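Local atomic coordinates of 4-hydroxybenzoyl-CoA thioesterase (Pseudomonas sp. CBS3, PDB entry 1LO7), a protein that hydrolyses 4-hydroxybenzoyl-CoA to 4-hydroxybenzoate and coenzyme A, the last step in the conversion of 4-chlorobenzoate to 4-hydroxybenzoate. Residues I5-R10 and D32-N37; D76-E81 and H96-T101; R36-K41 and T82-W87. All blocks are in the same frame, centred on the assembly; numbering follows the deposited sequence. Where two conformers were deposited one is given.

Interaction 1 (I5-R10 and D32-N37); sequences ITMQQR and DAASRN. With 4CO (4-hydroxyphenacyl coenzyme A), chain B.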
loop_
_atom_site.group_PDB
_atom_site.type_symbol
_atom_site.label_atom_id
_atom_site.label_comp_id
_atom_site.label_asym_id
_atom_site.label_seq_id
_atom_site.Cartn_x
_atom_site.Cartn_y
_atom_site.Cartn_z
ATOM N N ILE A 5 -22.018 -7.252 -10.363
ATOM C CA ILE A 5 -20.842 -7.396 -11.195
ATOM C C ILE A 5 -19.825 -8.208 -10.391
ATOM O O ILE A 5 -19.622 -7.986 -9.190
ATOM C CB ILE A 5 -20.241 -6.026 -11.576
ATOM C CG1 ILE A 5 -21.265 -5.200 -12.370
ATOM C CG2 ILE A 5 -18.909 -6.132 -12.342
ATOM C CD1 ILE A 5 -21.507 -5.737 -13.789
ATOM N N THR A 6 -19.166 -9.136 -11.049
ATOM C CA THR A 6 -18.204 -9.918 -10.316
ATOM C C THR A 6 -16.834 -9.731 -10.879
ATOM O O THR A 6 -16.644 -9.528 -12.086
ATOM C CB THR A 6 -18.551 -11.408 -10.484
ATOM O OG1 THR A 6 -19.719 -11.719 -9.758
ATOM C CG2 THR A 6 -17.395 -12.226 -9.940
ATOM N N MET A 7 -15.859 -9.806 -9.988
ATOM C CA MET A 7 -14.460 -9.707 -10.378
ATOM C C MET A 7 -13.616 -10.562 -9.476
ATOM O O MET A 7 -13.991 -10.848 -8.345
ATOM C CB MET A 7 -13.853 -8.306 -10.548
ATOM C CG MET A 7 -13.718 -7.578 -9.244
ATOM S SD MET A 7 -12.749 -6.056 -9.437
ATOM C CE MET A 7 -11.097 -6.705 -9.727
ATOM N N GLN A 8 -12.490 -10.960 -10.010
ATOM C CA GLN A 8 -11.554 -11.791 -9.283
ATOM C C GLN A 8 -10.337 -11.016 -8.856
ATOM O O GLN A 8 -9.939 -10.019 -9.493
ATOM C CB GLN A 8 -11.167 -13.025 -10.084
ATOM C CG GLN A 8 -12.410 -13.912 -10.318
ATOM C CD GLN A 8 -12.087 -15.370 -10.568
ATOM O OE1 GLN A 8 -12.566 -16.238 -9.829
ATOM N NE2 GLN A 8 -11.296 -15.644 -11.608
ATOM N N GLN A 9 -9.747 -11.491 -7.753
ATOM C CA GLN A 9 -8.570 -10.867 -7.201
ATOM C C GLN A 9 -7.613 -11.910 -6.570
ATOM O O GLN A 9 -7.973 -12.646 -5.639
ATOM C CB GLN A 9 -8.979 -9.732 -6.238
ATOM C CG GLN A 9 -7.733 -9.099 -5.591
ATOM C CD GLN A 9 -6.870 -8.440 -6.645
ATOM O OE1 GLN A 9 -7.406 -7.630 -7.397
ATOM N NE2 GLN A 9 -5.581 -8.826 -6.760
ATOM N N ARG A 10 -6.368 -12.006 -7.089
ATOM C CA ARG A 10 -5.431 -12.970 -6.536
ATOM C C ARG A 10 -4.683 -12.319 -5.398
ATOM O O ARG A 10 -4.339 -11.153 -5.499
ATOM C CB ARG A 10 -4.482 -13.625 -7.523
ATOM C CG ARG A 10 -3.919 -14.939 -6.930
ATOM C CD ARG A 10 -2.926 -15.702 -7.826
ATOM N NE ARG A 10 -1.719 -14.910 -8.117
ATOM C CZ ARG A 10 -1.061 -14.869 -9.297
ATOM N NH1 ARG A 10 -1.433 -15.578 -10.366
ATOM N NH2 ARG A 10 0.013 -14.087 -9.416
ATOM N N ASP A 32 -12.367 -1.056 -3.187
ATOM C CA ASP A 32 -12.361 0.176 -3.985
ATOM C C ASP A 32 -12.242 -0.119 -5.482
ATOM O O ASP A 32 -12.889 0.537 -6.330
ATOM C CB ASP A 32 -11.281 1.158 -3.512
ATOM C CG ASP A 32 -11.580 2.524 -4.056
ATOM O OD1 ASP A 32 -12.644 3.074 -3.817
ATOM O OD2 ASP A 32 -10.625 3.063 -4.790
ATOM N N ALA A 33 -11.425 -1.128 -5.835
ATOM C CA ALA A 33 -11.294 -1.457 -7.254
ATOM C C ALA A 33 -12.604 -2.082 -7.732
ATOM O O ALA A 33 -13.094 -1.833 -8.844
ATOM C CB ALA A 33 -10.141 -2.456 -7.453
ATOM N N ALA A 34 -13.205 -2.927 -6.869
ATOM C CA ALA A 34 -14.466 -3.570 -7.288
ATOM C C ALA A 34 -15.578 -2.509 -7.434
ATOM O O ALA A 34 -16.453 -2.606 -8.268
ATOM C CB ALA A 34 -14.899 -4.621 -6.274
ATOM N N SER A 35 -15.563 -1.484 -6.582
ATOM C CA SER A 35 -16.580 -0.411 -6.656
ATOM C C SER A 35 -16.540 0.312 -8.014
ATOM O O SER A 35 -17.561 0.595 -8.661
ATOM C CB SER A 35 -16.301 0.616 -5.545
ATOM O OG SER A 35 -17.077 1.807 -5.715
ATOM N N ARG A 36 -15.318 0.637 -8.431
ATOM C CA ARG A 36 -15.124 1.365 -9.673
ATOM C C ARG A 36 -15.383 0.449 -10.851
ATOM O O ARG A 36 -15.934 0.885 -11.871
ATOM C CB ARG A 36 -13.715 1.926 -9.757
ATOM C CG ARG A 36 -13.631 3.104 -10.729
ATOM C CD ARG A 36 -12.231 3.712 -10.748
ATOM N NE ARG A 36 -11.221 2.748 -11.261
ATOM C CZ ARG A 36 -10.981 2.521 -12.558
ATOM N NH1 ARG A 36 -11.606 3.159 -13.533
ATOM N NH2 ARG A 36 -10.065 1.615 -12.884
ATOM N N ASN A 37 -14.946 -0.810 -10.711
ATOM C CA ASN A 37 -15.143 -1.803 -11.756
ATOM C C ASN A 37 -16.642 -1.956 -12.063
ATOM O O ASN A 37 -17.078 -2.171 -13.225
ATOM C CB ASN A 37 -14.541 -3.169 -11.314
ATOM C CG ASN A 37 -14.771 -4.247 -12.399
ATOM O OD1 ASN A 37 -14.098 -4.226 -13.464
ATOM N ND2 ASN A 37 -15.710 -5.150 -12.161
HETATM N N1A 4CO B . -23.495 7.601 6.989
HETATM C C2A 4CO B . -24.467 7.542 6.029
HETATM N N3A 4CO B . -24.687 8.398 5.066
HETATM C C4A 4CO B . -23.800 9.416 5.078
HETATM C C5A 4CO B . -22.778 9.612 5.991
HETATM C C6A 4CO B . -22.622 8.639 6.990
HETATM N N6A 4CO B . -21.683 8.705 7.910
HETATM N N7A 4CO B . -22.075 10.780 5.711
HETATM C C8A 4CO B . -22.690 11.288 4.636
HETATM N N9A 4CO B . -23.748 10.516 4.231
HETATM C C1D 4CO B . -24.708 10.792 3.157
HETATM C C2D 4CO B . -25.648 11.936 3.522
HETATM O O2D 4CO B . -26.697 11.503 4.391
HETATM C C3D 4CO B . -26.196 12.256 2.142
HETATM O O3D 4CO B . -26.986 11.194 1.670
HETATM P P3D 4CO B . -28.422 11.426 1.053
HETATM O O7A 4CO B . -29.341 11.515 2.170
HETATM O O8A 4CO B . -28.427 12.645 0.239
HETATM O O9A 4CO B . -28.737 10.191 0.166
HETATM C C4D 4CO B . -24.895 12.189 1.348
HETATM O O4D 4CO B . -23.997 11.327 2.113
HETATM C C5D 4CO B . -24.244 13.489 0.980
HETATM O O5D 4CO B . -23.753 14.083 2.185
HETATM P P1A 4CO B . -24.078 15.611 2.457
HETATM O O1A 4CO B . -23.625 15.804 3.843
HETATM O O2A 4CO B . -25.477 15.922 2.271
HETATM O O3A 4CO B . -23.311 16.477 1.467
HETATM P P2A 4CO B . -21.857 17.149 1.554
HETATM O O4A 4CO B . -21.582 17.693 0.207
HETATM O O5A 4CO B . -21.913 18.242 2.523
HETATM O O6A 4CO B . -20.718 16.151 2.198
HETATM C CBP 4CO B . -18.834 14.912 1.576
HETATM C CCP 4CO B . -20.354 15.027 1.441
HETATM C CDP 4CO B . -18.134 16.192 1.089
HETATM C CEP 4CO B . -18.341 13.672 0.843
HETATM C CAP 4CO B . -18.408 14.907 3.054
HETATM O OAP 4CO B . -19.053 13.840 3.750
HETATM C C9P 4CO B . -16.944 14.494 3.196
HETATM O O9P 4CO B . -16.064 15.205 2.760
HETATM N N8P 4CO B . -16.672 13.193 3.777
HETATM C C7P 4CO B . -15.262 12.806 3.645
HETATM C C6P 4CO B . -15.005 12.002 2.362
HETATM C C5P 4CO B . -13.632 11.330 2.470
HETATM O O5P 4CO B . -12.602 11.963 2.674
HETATM N N4P 4CO B . -13.692 9.900 2.280
HETATM C C3P 4CO B . -12.439 9.188 2.490
HETATM C C2P 4CO B . -11.489 9.382 1.338
HETATM S S1P 4CO B . -12.276 9.486 -0.269
HETATM O O1B 4CO B . -10.667 6.896 -1.441
HETATM C C1B 4CO B . -11.112 7.869 -2.024
HETATM C C2B 4CO B . -11.888 7.685 -3.257
HETATM C C3B 4CO B . -12.385 8.827 -3.930
HETATM C C4B 4CO B . -13.103 8.669 -5.113
HETATM C C5B 4CO B . -13.304 7.377 -5.641
HETATM O O2B 4CO B . -13.972 7.200 -6.871
HETATM C C6B 4CO B . -12.820 6.237 -4.940
HETATM C C7B 4CO B . -12.104 6.393 -3.738
HETATM C CB 4CO B . -10.921 9.238 -1.485
HETATM O O HOH W 1 -15.890 -7.490 -13.809
#
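Apolar contact between Met7 and the helix residues Ala34 and Asn37 carries most of this interface. The Met7 sulphur does the touching: SD lies 3.7 Å from Ala34 CA and 3.9 Å from Asn37 CB, resting on the helix backbone as much as on side chains. Chi1 of 69° sets CG between the backbone N and the carbonyl carbon, an extended chi2 (170°) carries SD on to the helix, and the bend at chi3 turns CE. Ile5, two residues earlier on the same face of the strand, brings its CG2 methyl to 3.4 Å from Asn37 ND2.

The polar link runs through water, since no direct hydrogen bond joins the segments. One water donates to Thr6 O at 2.8 Å and accepts from Asn37 ND2 at 2.9 Å. Asn37 OD1 is taken by Lys41 NZ one turn on, so both ends of the amide are engaged and its rotation is fixed.

The contact belongs to the hot dog fold: strand 4-10, paired with strand 77-87 in the sheet, passes beside the long helix 25-41 with the short axes 8.9 Å apart at 140°. The helix also reaches the ligand. Asp32 OD1 lies 3.4 Å from ring atom C6B of the 4-hydroxyphenacyl-CoA; this carboxylate is held by Arg117 and by Trp23 of the third subunit.

With a thioether over the helix backbone and a single water between strand carbonyl and helix amide, the strand is joined to the helix by shape and one mediated polar link, without charge pairing between the two.

Interaction 2 (D76-E81 and H96-T101); sequences DVLTIE and HSVSRT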
loop_
_atom_site.group_PDB
_atom_site.type_symbol
_atom_site.label_atom_id
_atom_site.label_comp_id
_atom_site.label_asym_id
_atom_site.label_seq_id
_atom_site.Cartn_x
_atom_site.Cartn_y
_atom_site.Cartn_z
ATOM N N ASP A 76 -4.544 -17.534 -2.835
ATOM C CA ASP A 76 -5.979 -17.707 -2.850
ATOM C C ASP A 76 -6.547 -16.729 -3.909
ATOM O O ASP A 76 -6.106 -15.587 -4.055
ATOM C CB ASP A 76 -6.683 -17.342 -1.494
ATOM C CG ASP A 76 -6.412 -18.355 -0.410
ATOM O OD1 ASP A 76 -5.949 -19.439 -0.678
ATOM O OD2 ASP A 76 -6.667 -17.930 0.806
ATOM N N VAL A 77 -7.546 -17.200 -4.645
ATOM C CA VAL A 77 -8.186 -16.382 -5.634
ATOM C C VAL A 77 -9.541 -15.980 -5.059
ATOM O O VAL A 77 -10.386 -16.838 -4.838
ATOM C CB VAL A 77 -8.346 -17.105 -6.975
ATOM C CG1 VAL A 77 -9.266 -16.295 -7.887
ATOM C CG2 VAL A 77 -6.969 -17.259 -7.606
ATOM N N LEU A 78 -9.726 -14.681 -4.823
ATOM C CA LEU A 78 -10.973 -14.215 -4.294
ATOM C C LEU A 78 -11.940 -13.841 -5.400
ATOM O O LEU A 78 -11.549 -13.375 -6.472
ATOM C CB LEU A 78 -10.764 -12.948 -3.433
ATOM C CG LEU A 78 -9.734 -13.067 -2.316
ATOM C CD1 LEU A 78 -9.523 -11.671 -1.742
ATOM C CD2 LEU A 78 -10.300 -13.929 -1.205
ATOM N N THR A 79 -13.233 -14.024 -5.097
ATOM C CA THR A 79 -14.254 -13.641 -6.016
ATOM C C THR A 79 -15.042 -12.552 -5.309
ATOM O O THR A 79 -15.507 -12.770 -4.182
ATOM C CB THR A 79 -15.157 -14.806 -6.416
ATOM O OG1 THR A 79 -14.415 -15.667 -7.242
ATOM C CG2 THR A 79 -16.301 -14.246 -7.232
ATOM N N ILE A 80 -15.124 -11.383 -5.941
ATOM C CA ILE A 80 -15.867 -10.279 -5.353
ATOM C C ILE A 80 -17.178 -10.005 -6.147
ATOM O O ILE A 80 -17.135 -9.855 -7.377
ATOM C CB ILE A 80 -15.016 -9.019 -5.287
ATOM C CG1 ILE A 80 -13.643 -9.385 -4.720
ATOM C CG2 ILE A 80 -15.760 -7.960 -4.442
ATOM C CD1 ILE A 80 -12.736 -8.167 -4.570
ATOM N N GLU A 81 -18.318 -9.958 -5.453
ATOM C CA GLU A 81 -19.611 -9.670 -6.083
ATOM C C GLU A 81 -20.086 -8.332 -5.543
ATOM O O GLU A 81 -20.177 -8.137 -4.341
ATOM C CB GLU A 81 -20.602 -10.801 -5.798
ATOM C CG GLU A 81 -21.922 -10.628 -6.532
ATOM C CD GLU A 81 -22.683 -11.917 -6.563
ATOM O OE1 GLU A 81 -22.146 -12.971 -6.291
ATOM O OE2 GLU A 81 -23.929 -11.805 -6.975
ATOM N N HIS A 96 -20.521 -5.378 -1.215
ATOM C CA HIS A 96 -19.514 -6.240 -1.791
ATOM C C HIS A 96 -19.413 -7.542 -0.996
ATOM O O HIS A 96 -19.280 -7.492 0.229
ATOM C CB HIS A 96 -18.122 -5.626 -1.797
ATOM C CG HIS A 96 -18.003 -4.240 -2.324
ATOM N ND1 HIS A 96 -17.837 -4.003 -3.661
ATOM C CD2 HIS A 96 -17.959 -3.065 -1.655
ATOM C CE1 HIS A 96 -17.720 -2.693 -3.800
ATOM N NE2 HIS A 96 -17.817 -2.097 -2.605
ATOM N N SER A 97 -19.504 -8.685 -1.675
ATOM C CA SER A 97 -19.361 -9.978 -1.002
ATOM C C SER A 97 -18.102 -10.637 -1.555
ATOM O O SER A 97 -17.957 -10.791 -2.783
ATOM C CB SER A 97 -20.574 -10.845 -1.214
ATOM O OG SER A 97 -21.693 -10.098 -0.732
ATOM N N VAL A 98 -17.172 -11.010 -0.650
ATOM C CA VAL A 98 -15.888 -11.613 -1.048
ATOM C C VAL A 98 -15.847 -13.081 -0.621
ATOM O O VAL A 98 -16.051 -13.420 0.557
ATOM C CB VAL A 98 -14.684 -10.895 -0.390
ATOM C CG1 VAL A 98 -13.361 -11.504 -0.880
ATOM C CG2 VAL A 98 -14.744 -9.381 -0.675
ATOM N N SER A 99 -15.576 -13.936 -1.593
ATOM C CA SER A 99 -15.523 -15.343 -1.271
ATOM C C SER A 99 -14.319 -15.994 -1.890
ATOM O O SER A 99 -13.657 -15.448 -2.772
ATOM C CB SER A 99 -16.766 -16.071 -1.760
ATOM O OG SER A 99 -16.869 -15.974 -3.158
ATOM N N ARG A 100 -14.089 -17.196 -1.437
ATOM C CA ARG A 100 -13.031 -18.000 -2.009
ATOM C C ARG A 100 -13.484 -19.420 -2.057
ATOM O O ARG A 100 -14.385 -19.832 -1.323
ATOM C CB ARG A 100 -11.642 -17.874 -1.457
ATOM C CG ARG A 100 -11.626 -18.102 0.006
ATOM C CD ARG A 100 -11.285 -19.542 0.245
ATOM N NE ARG A 100 -10.153 -19.778 1.122
ATOM C CZ ARG A 100 -9.737 -19.017 2.124
ATOM N NH1 ARG A 100 -10.310 -17.876 2.449
ATOM N NH2 ARG A 100 -8.686 -19.415 2.839
ATOM N N THR A 101 -12.871 -20.160 -2.941
ATOM C CA THR A 101 -13.275 -21.539 -3.056
ATOM C C THR A 101 -12.283 -22.531 -2.482
ATOM O O THR A 101 -11.077 -22.435 -2.654
ATOM C CB THR A 101 -13.618 -21.909 -4.516
ATOM O OG1 THR A 101 -14.617 -21.050 -4.998
ATOM C CG2 THR A 101 -14.118 -23.337 -4.627
HETATM O O HOH W 2 -10.782 -19.436 -4.608
#
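His96 CB packs against Ile80 CG2, and His96 CA approaches Glu81 O at 3.2 Å in a CA-H...O contact. Its ring leads away, held by Thr82 OG1 at ND1 and Glu115 at NE2. Ser97 forms a hydrogen-bonded antiparallel pair with Glu81: both N-H...O bonds are 2.8 Å, with angles of 165° and 163°. Val98, in a non-hydrogen-bonded pair with Ile80, splits its branches. CG1, anti to the backbone N (chi1 -177°), meets Leu78 CB at 3.9 Å, while CG2 lies alongside Ile80 CG2 at 4.2 Å. Trp30 of helix 25-41 covers Leu78 and Ile80 on this face. Ser99 repeats the two-bond pairing with Thr79: Thr79 N to Ser99 O and Ser99 N to Thr79 O are both 2.8 Å.

Arg100 turns one face of its guanidinium to Asp76. OD2 stands over that face, offset toward the rim and 3.2 Å from NH2, so the salt bridge is charge attraction without an N-H directed at the oxygen. Ser73 N also bonds this OD2, and Arg100 NH1 donates to Thr71 O. An alanine here would probably leave Asp76 without its countercharge and Thr71 O without that donor. At Thr101 a water bridges N to Val77 O.

These two strands form a beta hairpin of the hot dog sheet; its regular ladder ends in a salt bridge and a water, so charge and solvent take over where direct backbone bonding stops.

Interaction 3 (R36-K41 and T82-W87); sequences RNYFIK and TCIKEW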
loop_
_atom_site.group_PDB
_atom_site.type_symbol
_atom_site.label_atom_id
_atom_site.label_comp_id
_atom_site.label_asym_id
_atom_site.label_seq_id
_atom_site.Cartn_x
_atom_site.Cartn_y
_atom_site.Cartn_z
ATOM N N ARG A 36 -15.318 0.637 -8.431
ATOM C CA ARG A 36 -15.124 1.365 -9.673
ATOM C C ARG A 36 -15.383 0.449 -10.851
ATOM O O ARG A 36 -15.934 0.885 -11.871
ATOM C CB ARG A 36 -13.715 1.926 -9.757
ATOM C CG ARG A 36 -13.631 3.104 -10.729
ATOM C CD ARG A 36 -12.231 3.712 -10.748
ATOM N NE ARG A 36 -11.221 2.748 -11.261
ATOM C CZ ARG A 36 -10.981 2.521 -12.558
ATOM N NH1 ARG A 36 -11.606 3.159 -13.533
ATOM N NH2 ARG A 36 -10.065 1.615 -12.884
ATOM N N ASN A 37 -14.946 -0.810 -10.711
ATOM C CA ASN A 37 -15.143 -1.803 -11.756
ATOM C C ASN A 37 -16.642 -1.956 -12.063
ATOM O O ASN A 37 -17.078 -2.171 -13.225
ATOM C CB ASN A 37 -14.541 -3.169 -11.314
ATOM C CG ASN A 37 -14.771 -4.247 -12.399
ATOM O OD1 ASN A 37 -14.098 -4.226 -13.464
ATOM N ND2 ASN A 37 -15.710 -5.150 -12.161
ATOM N N TYR A 38 -17.453 -1.872 -10.988
ATOM C CA TYR A 38 -18.910 -1.991 -11.146
ATOM C C TYR A 38 -19.391 -0.893 -12.063
ATOM O O TYR A 38 -20.076 -1.139 -13.035
ATOM C CB TYR A 38 -19.572 -1.808 -9.768
ATOM C CG TYR A 38 -21.071 -1.722 -9.823
ATOM C CD1 TYR A 38 -21.861 -2.877 -9.823
ATOM C CD2 TYR A 38 -21.695 -0.475 -9.860
ATOM C CE1 TYR A 38 -23.257 -2.793 -9.865
ATOM C CE2 TYR A 38 -23.088 -0.364 -9.902
ATOM C CZ TYR A 38 -23.856 -1.529 -9.908
ATOM O OH TYR A 38 -25.218 -1.378 -9.954
ATOM N N PHE A 39 -19.015 0.351 -11.766
ATOM C CA PHE A 39 -19.467 1.439 -12.607
ATOM C C PHE A 39 -18.932 1.330 -14.039
ATOM O O PHE A 39 -19.694 1.606 -14.988
ATOM C CB PHE A 39 -19.067 2.798 -11.978
ATOM C CG PHE A 39 -19.849 3.050 -10.711
ATOM C CD1 PHE A 39 -21.236 3.112 -10.781
ATOM C CD2 PHE A 39 -19.237 3.208 -9.460
ATOM C CE1 PHE A 39 -22.010 3.338 -9.641
ATOM C CE2 PHE A 39 -19.998 3.420 -8.304
ATOM C CZ PHE A 39 -21.390 3.500 -8.399
ATOM N N ILE A 40 -17.628 0.954 -14.206
ATOM C CA ILE A 40 -17.061 0.843 -15.560
ATOM C C ILE A 40 -17.811 -0.224 -16.365
ATOM O O ILE A 40 -18.156 -0.019 -17.552
ATOM C CB ILE A 40 -15.558 0.557 -15.540
ATOM C CG1 ILE A 40 -14.760 1.757 -15.028
ATOM C CG2 ILE A 40 -15.040 0.082 -16.899
ATOM C CD1 ILE A 40 -14.737 2.962 -15.975
ATOM N N LYS A 41 -18.080 -1.342 -15.703
ATOM C CA LYS A 41 -18.775 -2.406 -16.372
ATOM C C LYS A 41 -20.186 -2.016 -16.677
ATOM O O LYS A 41 -20.771 -2.504 -17.640
ATOM C CB LYS A 41 -18.676 -3.718 -15.607
ATOM C CG LYS A 41 -17.233 -4.255 -15.595
ATOM C CD LYS A 41 -16.767 -4.720 -16.985
ATOM C CE LYS A 41 -15.447 -5.488 -16.982
ATOM N NZ LYS A 41 -14.430 -4.725 -16.265
ATOM N N THR A 82 -20.326 -7.398 -6.461
ATOM C CA THR A 82 -20.722 -6.053 -6.113
ATOM C C THR A 82 -22.056 -5.639 -6.745
ATOM O O THR A 82 -22.321 -5.889 -7.914
ATOM C CB THR A 82 -19.620 -5.071 -6.639
ATOM O OG1 THR A 82 -18.374 -5.388 -6.043
ATOM C CG2 THR A 82 -19.955 -3.609 -6.332
ATOM N N CYS A 83 -22.889 -5.000 -5.926
ATOM C CA CYS A 83 -24.171 -4.488 -6.397
ATOM C C CYS A 83 -24.530 -3.240 -5.621
ATOM O O CYS A 83 -23.931 -2.913 -4.604
ATOM C CB CYS A 83 -25.312 -5.513 -6.294
ATOM S SG CYS A 83 -25.801 -5.806 -4.580
ATOM N N ILE A 84 -25.507 -2.520 -6.132
ATOM C CA ILE A 84 -25.987 -1.361 -5.466
ATOM C C ILE A 84 -27.219 -1.881 -4.711
ATOM O O ILE A 84 -28.161 -2.387 -5.318
ATOM C CB ILE A 84 -26.406 -0.273 -6.423
ATOM C CG1 ILE A 84 -25.199 0.152 -7.253
ATOM C CG2 ILE A 84 -27.012 0.901 -5.612
ATOM C CD1 ILE A 84 -24.277 1.063 -6.450
ATOM N N LYS A 85 -27.179 -1.762 -3.400
ATOM C CA LYS A 85 -28.210 -2.208 -2.495
ATOM C C LYS A 85 -29.340 -1.179 -2.424
ATOM O O LYS A 85 -30.511 -1.535 -2.357
ATOM C CB LYS A 85 -27.537 -2.390 -1.117
ATOM C CG LYS A 85 -28.333 -3.067 -0.005
ATOM C CD LYS A 85 -27.857 -2.705 1.412
ATOM C CE LYS A 85 -28.460 -3.560 2.527
ATOM N NZ LYS A 85 -29.366 -2.820 3.426
ATOM N N GLU A 86 -28.998 0.128 -2.439
ATOM C CA GLU A 86 -30.024 1.161 -2.347
ATOM C C GLU A 86 -29.551 2.505 -2.868
ATOM O O GLU A 86 -28.396 2.938 -2.649
ATOM C CB GLU A 86 -30.379 1.276 -0.838
ATOM C CG GLU A 86 -31.359 2.416 -0.452
ATOM C CD GLU A 86 -31.450 2.576 1.063
ATOM O OE1 GLU A 86 -31.824 3.573 1.611
ATOM O OE2 GLU A 86 -31.026 1.525 1.716
ATOM N N TRP A 87 -30.457 3.179 -3.589
ATOM C CA TRP A 87 -30.203 4.533 -4.126
ATOM C C TRP A 87 -30.972 5.453 -3.183
ATOM O O TRP A 87 -32.177 5.290 -2.928
ATOM C CB TRP A 87 -30.723 4.743 -5.556
ATOM C CG TRP A 87 -30.146 3.862 -6.633
ATOM C CD1 TRP A 87 -30.810 2.866 -7.289
ATOM C CD2 TRP A 87 -28.860 3.964 -7.235
ATOM N NE1 TRP A 87 -30.005 2.305 -8.226
ATOM C CE2 TRP A 87 -28.796 2.960 -8.225
ATOM C CE3 TRP A 87 -27.762 4.800 -7.038
ATOM C CZ2 TRP A 87 -27.644 2.780 -9.009
ATOM C CZ3 TRP A 87 -26.617 4.605 -7.810
ATOM C CH2 TRP A 87 -26.576 3.609 -8.784
HETATM O O HOH W 3 -26.691 -2.931 -8.683
#
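Tyr38 and Ile84 meet closely: the phenol OH is 3.1 Å from Ile84 CG1, and ring atoms CE2 and CZ each lie 3.4 Å from that same carbon. The two side chains cross at about a right angle. At the other end of the tyrosine, CB rests against Thr82 CG2, and CD1 comes to 3.6 Å from Thr82 O. Tyr38 CG is anti to the backbone N (chi1 172°), which starts the ring off toward the strand. From there it spans Thr82, the backbone at Cys83 CA and Ile84. Phe39 adds a looser contact, its CZ 4.3 Å from Ile84 CD1.

The hydroxyl is not left to apolar neighbours alone. A water 2.5 Å from Tyr38 OH also accepts a hydrogen bond from Ile84 N at 2.8 Å, linking the phenol to the strand backbone.

In the hot dog fold the antiparallel sheet wraps around a long helix, and here that relation is seen directly: the short axes of helix 36-41 and strand 82-87 run 86° apart, 8.8 Å at closest approach. Further along the strand, Lys85 and Glu86 both face Val93 in a classic beta bulge.

In the next shell, Phe39 packs with one face over Tyr38 CD2, while Phe39 CE1 sits in plane at the tyrosine's edge. Phe39 itself meets Phe119 edge-to-face and also touches Phe92. Ile84 is backed by Trp87, three residues on along the strand, whose ring carries Ile84 CG2 over its centre, 3.7 Å above the plane. Cys140 of helix 134-140 lies against Tyr38, Phe39 and Trp87.

In the fold
Interactions 1 and 3 share helix 25-41, and all three reach the same sheet. Strand 4-10 pairs with strand 77-87, so interaction 1 meets interaction 2 through Met7 O and Ile80 N, 2.7 Å apart, and meets interaction 3 through Ile5 N and Thr82 O at 2.8 Å. Ile5 CG1 also packs on Tyr38 CD1 at 3.5 Å. Interactions 2 and 3, with centres about 16 Å apart, follow one another along strand 77-87. Helix 25-41 brings interactions 1 and 3 to the ligand site: Asp32 of interaction 1 lines the pocket, and the Phe39 side chain of interaction 3 lies about 4 Å from that of the substrate-binding Trp47.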